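Gamma-glutamyl-gamma-aminobutyrate hydrolase PuuD (Escherichia coli, PDB 6VTV) hydrolyses the gamma-glutamyl linkage of gamma-glutamyl-gamma-aminobutyrate, releasing glutamate and 4-aminobutanoate in the last step of putrescine degradation. Local coordinates at residues Glu233-Leu236 / Ser237-Leu240; Phe244-Ala247 / Cys248-His251. All coordinates share one frame; numbering follows the deposited sequence.

Contact 1 of 2, residues Glu233-Leu236 / Ser237-Leu240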
ATOM      1  N   GLU B 233      -0.036 -13.034  19.656  1.00 43.78           N
ATOM      2  CA  GLU B 233      -0.664 -13.780  20.738  1.00 44.19           C
ATOM      3  C   GLU B 233      -0.685 -15.285  20.502  1.00 40.87           C
ATOM      4  O   GLU B 233      -0.915 -16.039  21.454  1.00 43.54           O
ATOM      5  CB  GLU B 233      -2.095 -13.281  20.958  1.00 47.16           C
ATOM      6  CG  GLU B 233      -2.182 -11.835  21.420  1.00 54.25           C
ATOM      7  CD  GLU B 233      -1.776 -11.664  22.870  1.00 68.44           C
ATOM      8  OE1 GLU B 233      -2.562 -12.053  23.759  1.00 74.27           O
ATOM      9  OE2 GLU B 233      -0.669 -11.143  23.121  1.00 73.01           O
ATOM     10  N   TYR B 234      -0.455 -15.742  19.274  1.00 35.74           N
ATOM     11  CA  TYR B 234      -0.477 -17.161  18.944  1.00 37.04           C
ATOM     12  C   TYR B 234       0.951 -17.643  18.729  1.00 44.49           C
ATOM     13  O   TYR B 234       1.657 -17.133  17.851  1.00 41.82           O
ATOM     14  CB  TYR B 234      -1.331 -17.422  17.703  1.00 30.31           C
ATOM     15  CG  TYR B 234      -2.781 -17.038  17.886  1.00 33.19           C
ATOM     16  CD1 TYR B 234      -3.220 -15.755  17.596  1.00 33.83           C
ATOM     17  CD2 TYR B 234      -3.710 -17.957  18.359  1.00 37.27           C
ATOM     18  CE1 TYR B 234      -4.542 -15.395  17.767  1.00 38.25           C
ATOM     19  CE2 TYR B 234      -5.035 -17.606  18.533  1.00 41.20           C
ATOM     20  CZ  TYR B 234      -5.445 -16.323  18.234  1.00 41.76           C
ATOM     21  OH  TYR B 234      -6.761 -15.963  18.403  1.00 43.83           O
ATOM     22  N   ALA B 235       1.371 -18.623  19.535  1.00 47.72           N
ATOM     23  CA  ALA B 235       2.745 -19.109  19.461  1.00 46.52           C
ATOM     24  C   ALA B 235       3.060 -19.708  18.099  1.00 40.79           C
ATOM     25  O   ALA B 235       4.190 -19.586  17.613  1.00 43.10           O
ATOM     26  CB  ALA B 235       3.000 -20.139  20.561  1.00 50.67           C
ATOM     27  N   LEU B 236       2.081 -20.351  17.463  1.00 33.64           N
ATOM     28  CA  LEU B 236       2.342 -20.972  16.172  1.00 35.06           C
ATOM     29  C   LEU B 236       2.401 -19.941  15.052  1.00 35.28           C
ATOM     30  O   LEU B 236       3.254 -20.037  14.163  1.00 31.92           O
ATOM     31  CB  LEU B 236       1.284 -22.028  15.874  1.00 41.84           C
ATOM     32  CG  LEU B 236       1.684 -22.898  14.688  1.00 45.49           C
ATOM     33  CD1 LEU B 236       1.585 -24.355  15.074  1.00 47.51           C
ATOM     34  CD2 LEU B 236       0.808 -22.592  13.485  1.00 41.87           C
ATOM     35  N   SER B 237       1.500 -18.957  15.074  1.00 31.87           N
ATOM     36  CA  SER B 237       1.567 -17.875  14.097  1.00 31.02           C
ATOM     37  C   SER B 237       2.878 -17.111  14.216  1.00 30.56           C
ATOM     38  O   SER B 237       3.453 -16.683  13.209  1.00 31.75           O
ATOM     39  CB  SER B 237       0.380 -16.932  14.281  1.00 33.78           C
ATOM     40  OG  SER B 237      -0.848 -17.639  14.234  1.00 38.61           O
ATOM     41  N   ARG B 238       3.369 -16.940  15.445  1.00 27.83           N
ATOM     42  CA  ARG B 238       4.624 -16.227  15.655  1.00 34.79           C
ATOM     43  C   ARG B 238       5.792 -16.965  15.012  1.00 34.47           C
ATOM     44  O   ARG B 238       6.675 -16.341  14.412  1.00 33.75           O
ATOM     45  CB  ARG B 238       4.865 -16.036  17.153  1.00 36.51           C
ATOM     46  CG  ARG B 238       5.271 -14.627  17.549  1.00 44.75           C
ATOM     47  CD  ARG B 238       4.879 -14.318  18.990  1.00 49.66           C
ATOM     48  NE  ARG B 238       5.203 -15.412  19.903  1.00 51.26           N
ATOM     49  CZ  ARG B 238       4.309 -16.056  20.647  1.00 54.47           C
ATOM     50  NH1 ARG B 238       3.027 -15.716  20.591  1.00 55.00           N
ATOM     51  NH2 ARG B 238       4.695 -17.037  21.450  1.00 56.05           N
ATOM     52  N   ILE B 239       5.809 -18.295  15.115  1.00 32.91           N
ATOM     53  CA  ILE B 239       6.915 -19.067  14.560  1.00 30.53           C
ATOM     54  C   ILE B 239       6.907 -19.005  13.036  1.00 31.26           C
ATOM     55  O   ILE B 239       7.966 -18.931  12.399  1.00 32.58           O
ATOM     56  CB  ILE B 239       6.860 -20.516  15.079  1.00 34.09           C
ATOM     57  CG1 ILE B 239       7.087 -20.540  16.592  1.00 38.41           C
ATOM     58  CG2 ILE B 239       7.893 -21.383  14.376  1.00 34.15           C
ATOM     59  CD1 ILE B 239       6.899 -21.900  17.227  1.00 41.96           C
ATOM     60  N   LEU B 240       5.718 -19.018  12.427  1.00 25.78           N
ATOM     61  CA  LEU B 240       5.630 -18.978  10.969  1.00 26.46           C
ATOM     62  C   LEU B 240       6.181 -17.669  10.421  1.00 28.10           C
ATOM     63  O   LEU B 240       6.978 -17.663   9.475  1.00 27.18           O
ATOM     64  CB  LEU B 240       4.181 -19.172  10.526  1.00 27.19           C
ATOM     65  CG  LEU B 240       3.571 -20.552  10.764  1.00 32.93           C
ATOM     66  CD1 LEU B 240       2.109 -20.562  10.354  1.00 32.64           C
ATOM     67  CD2 LEU B 240       4.352 -21.612  10.008  1.00 33.21           C
TER

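Contact 2 of 2, residues Phe244-Ala247 / Cys248-His251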
ATOM      1  N   PHE B 244       9.650 -16.959   8.245  1.00 29.11           N
ATOM      2  CA  PHE B 244       9.665 -16.211   6.991  1.00 29.21           C
ATOM      3  C   PHE B 244      10.732 -15.120   7.014  1.00 33.70           C
ATOM      4  O   PHE B 244      11.531 -14.993   6.079  1.00 34.33           O
ATOM      5  CB  PHE B 244       8.280 -15.614   6.733  1.00 23.53           C
ATOM      6  CG  PHE B 244       8.220 -14.705   5.542  1.00 23.60           C
ATOM      7  CD1 PHE B 244       8.786 -15.083   4.337  1.00 25.56           C
ATOM      8  CD2 PHE B 244       7.595 -13.472   5.626  1.00 21.64           C
ATOM      9  CE1 PHE B 244       8.731 -14.250   3.239  1.00 23.12           C
ATOM     10  CE2 PHE B 244       7.537 -12.633   4.532  1.00 23.02           C
ATOM     11  CZ  PHE B 244       8.107 -13.023   3.335  1.00 21.91           C
ATOM     12  N   ILE B 245      10.757 -14.320   8.083  1.00 26.29           N
ATOM     13  CA  ILE B 245      11.722 -13.226   8.171  1.00 28.68           C
ATOM     14  C   ILE B 245      13.144 -13.770   8.244  1.00 32.64           C
ATOM     15  O   ILE B 245      14.070 -13.208   7.644  1.00 32.11           O
ATOM     16  CB  ILE B 245      11.390 -12.323   9.373  1.00 30.60           C
ATOM     17  CG1 ILE B 245      10.040 -11.636   9.165  1.00 34.26           C
ATOM     18  CG2 ILE B 245      12.471 -11.282   9.572  1.00 32.50           C
ATOM     19  CD1 ILE B 245       9.959 -10.830   7.883  1.00 35.30           C
ATOM     20  N   THR B 246      13.339 -14.876   8.971  1.00 30.68           N
ATOM     21  CA  THR B 246      14.651 -15.515   9.019  1.00 36.28           C
ATOM     22  C   THR B 246      15.097 -15.957   7.630  1.00 34.68           C
ATOM     23  O   THR B 246      16.281 -15.857   7.286  1.00 34.43           O
ATOM     24  CB  THR B 246      14.616 -16.712   9.970  1.00 38.04           C
ATOM     25  OG1 THR B 246      14.283 -16.271  11.292  1.00 35.72           O
ATOM     26  CG2 THR B 246      15.969 -17.419  10.002  1.00 36.80           C
ATOM     27  N   ALA B 247      14.158 -16.448   6.820  1.00 30.45           N
ATOM     28  CA  ALA B 247      14.484 -16.838   5.453  1.00 37.45           C
ATOM     29  C   ALA B 247      14.884 -15.631   4.616  1.00 35.70           C
ATOM     30  O   ALA B 247      15.811 -15.709   3.802  1.00 35.79           O
ATOM     31  CB  ALA B 247      13.294 -17.557   4.818  1.00 37.06           C
ATOM     32  N   CYS B 248      14.194 -14.504   4.802  1.00 32.90           N
ATOM     33  CA  CYS B 248      14.565 -13.286   4.089  1.00 33.85           C
ATOM     34  C   CYS B 248      15.942 -12.797   4.519  1.00 37.13           C
ATOM     35  O   CYS B 248      16.730 -12.335   3.686  1.00 36.65           O
ATOM     36  CB  CYS B 248      13.507 -12.208   4.311  1.00 30.32           C
ATOM     37  SG  CYS B 248      11.837 -12.727   3.848  1.00 27.07           S
ATOM     38  N   GLN B 249      16.250 -12.894   5.816  1.00 33.36           N
ATOM     39  CA  GLN B 249      17.604 -12.599   6.275  1.00 36.16           C
ATOM     40  C   GLN B 249      18.618 -13.517   5.607  1.00 41.06           C
ATOM     41  O   GLN B 249      19.685 -13.068   5.174  1.00 39.59           O
ATOM     42  CB  GLN B 249      17.691 -12.740   7.792  1.00 40.41           C
ATOM     43  CG  GLN B 249      16.994 -11.642   8.565  1.00 43.10           C
ATOM     44  CD  GLN B 249      17.006 -11.897  10.057  1.00 52.57           C
ATOM     45  OE1 GLN B 249      16.307 -12.781  10.554  1.00 53.70           O
ATOM     46  NE2 GLN B 249      17.809 -11.126  10.781  1.00 57.18           N
ATOM     47  N   HIS B 250      18.300 -14.810   5.521  1.00 43.85           N
ATOM     48  CA  HIS B 250      19.179 -15.744   4.828  1.00 47.48           C
ATOM     49  C   HIS B 250      19.286 -15.397   3.349  1.00 44.76           C
ATOM     50  O   HIS B 250      20.365 -15.503   2.755  1.00 46.07           O
ATOM     51  CB  HIS B 250      18.669 -17.173   5.016  1.00 52.19           C
ATOM     52  CG  HIS B 250      19.664 -18.227   4.641  1.00 59.57           C
ATOM     53  ND1 HIS B 250      20.920 -18.297   5.202  1.00 64.37           N
ATOM     54  CD2 HIS B 250      19.584 -19.258   3.768  1.00 61.04           C
ATOM     55  CE1 HIS B 250      21.574 -19.323   4.687  1.00 66.54           C
ATOM     56  NE2 HIS B 250      20.785 -19.923   3.814  1.00 64.32           N
ATOM     57  N   HIS B 251      18.177 -14.968   2.742  1.00 41.30           N
ATOM     58  CA  HIS B 251      18.211 -14.550   1.343  1.00 38.60           C
ATOM     59  C   HIS B 251      19.122 -13.345   1.153  1.00 40.80           C
ATOM     60  O   HIS B 251      19.832 -13.247   0.145  1.00 44.06           O
ATOM     61  CB  HIS B 251      16.797 -14.239   0.855  1.00 36.18           C
ATOM     62  CG  HIS B 251      16.748 -13.636  -0.513  1.00 38.11           C
ATOM     63  ND1 HIS B 251      17.295 -14.253  -1.618  1.00 40.06           N
ATOM     64  CD2 HIS B 251      16.219 -12.471  -0.957  1.00 37.71           C
ATOM     65  CE1 HIS B 251      17.103 -13.495  -2.684  1.00 39.84           C
ATOM     66  NE2 HIS B 251      16.452 -12.408  -2.309  1.00 39.14           N
TER

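Contact 1 of 2, residues Glu233-Leu236 / Ser237-Leu240
Tyr-234 and Arg-238 meet across the opening turn of the C-terminal helix 235-254, a local contact in which the incoming chain is taken up into helical hydrogen bonding. Tyr-234 holds the N-cap position, and its carbonyl oxygen accepts the amide of Arg-238, Arg-238 N to Tyr-234 O 3.0 Å. The next two bonds follow in step, from Ile-239 N to Ala-235 O and from Leu-240 N to Leu-236 O.

The arginine side chain turns back toward the start of the helix. A bend at chi3 of Arg-238 (45°) brings its guanidinium over Ala-235. There Ala-235 CA lies against one face, 3.5 Å from Arg-238 NH2, while CB of the alanine approaches the same nitrogen. At the edge of the group, in its plane, comes the carbonyl carbon of Glu-233, with Glu-233 C 3.7 Å from Arg-238 NH1; this nitrogen also makes a weak hydrogen bond to Ser-232 O, just before the segment. The carboxylate of Glu-233 is not in contact with the guanidinium, so any attraction between the opposite charges is probably weak.

On the buried side Ser-237 OG sits 3.5 Å from Tyr-234 CB. One turn apart, Leu-236 and Leu-240 touch through single methyls, Leu-236 CD2 to Leu-240 CD1 at 4.0 Å. With CG of Leu-240 beside that residue's own backbone N (chi1 -68°), its CD1 comes back to the earlier leucine. Leu-236 also packs on Leu-175, Leu-240 on Trp-225 and Ser-237 on Pro-227.

The side chain of Ser-237 is about 7 Å from that of Glu-228 and about 8 Å from that of His-226, both predicted active-site residues. The arrangement is that of a helix N-terminus beginning shortly after the histidine and glutamate of a probable Cys-His-Glu triad, as in class I glutamine amidotransferase-like enzymes.

Contact 2 of 2, residues Phe244-Ala247 / Cys248-His251
Phe-244 to His-251 run as regular alpha-helix, with four successive i to i+4 bonds joining the segments, from Cys-248 N to Phe-244 O at 3.0 Å through to His-251 N to Ala-247 O at 2.7 Å.

The principal side-chain meeting is between Phe-244 and Cys-248, one turn apart. The sulfur sits over one face of the ring, displaced toward its rim. Cys-248 SG is 3.9 Å from the centroid of the Phe-244 ring, in a direction 26° off the ring normal. The nearest ring atom is Phe-244 CE1, 3.5 Å from Cys-248 SG. Phe-244 directs CG away from its own amide nitrogen (chi1 174°), which carries the ring forward along the helix, so that one face is turned to the sulfur. Both side chains also pack on Ile-14 of strand 13-23, and Phe-244 reaches Ile-39 of helix 33-42.

Toward the exposed side, Gln-249 lies along the preceding turn. Gln-249 OE1 comes 3.5 Å from Thr-246 CA, and Gln-249 CG passes 3.4 Å from Ile-245 O. Thr-246 OG1 is 4.1 Å from Gln-249 OE1 and bonds instead to Glu-242 O, one turn back, while Gln-249 packs on Met-9.

The helix is amphipathic here: Thr-246 is exposed and Gln-249 partly so, while Phe-244 and Cys-248 are buried against the sheet in a sulfur-aromatic contact, dispersive and weakly polar in character.

Neither contact closes a long loop: in each, the two segments adjoin, and both lie on helix 235-254. Going from the N terminus, the chain builds the sheet, passes the predicted catalytic histidine and glutamate after strand 220-223, and then enters contact 1, which closes before contact 2 opens. The two are in series, neither nesting nor crossing, and follow one another on the same helix with centres 16 Å apart. They link the helix to different surroundings. Residues 233-240 lie against Leu-175 and the segment containing Trp-225 and Pro-227, whereas residues 244-251 bring the helix against strand 13-23 and helix 33-42, near the start of the chain.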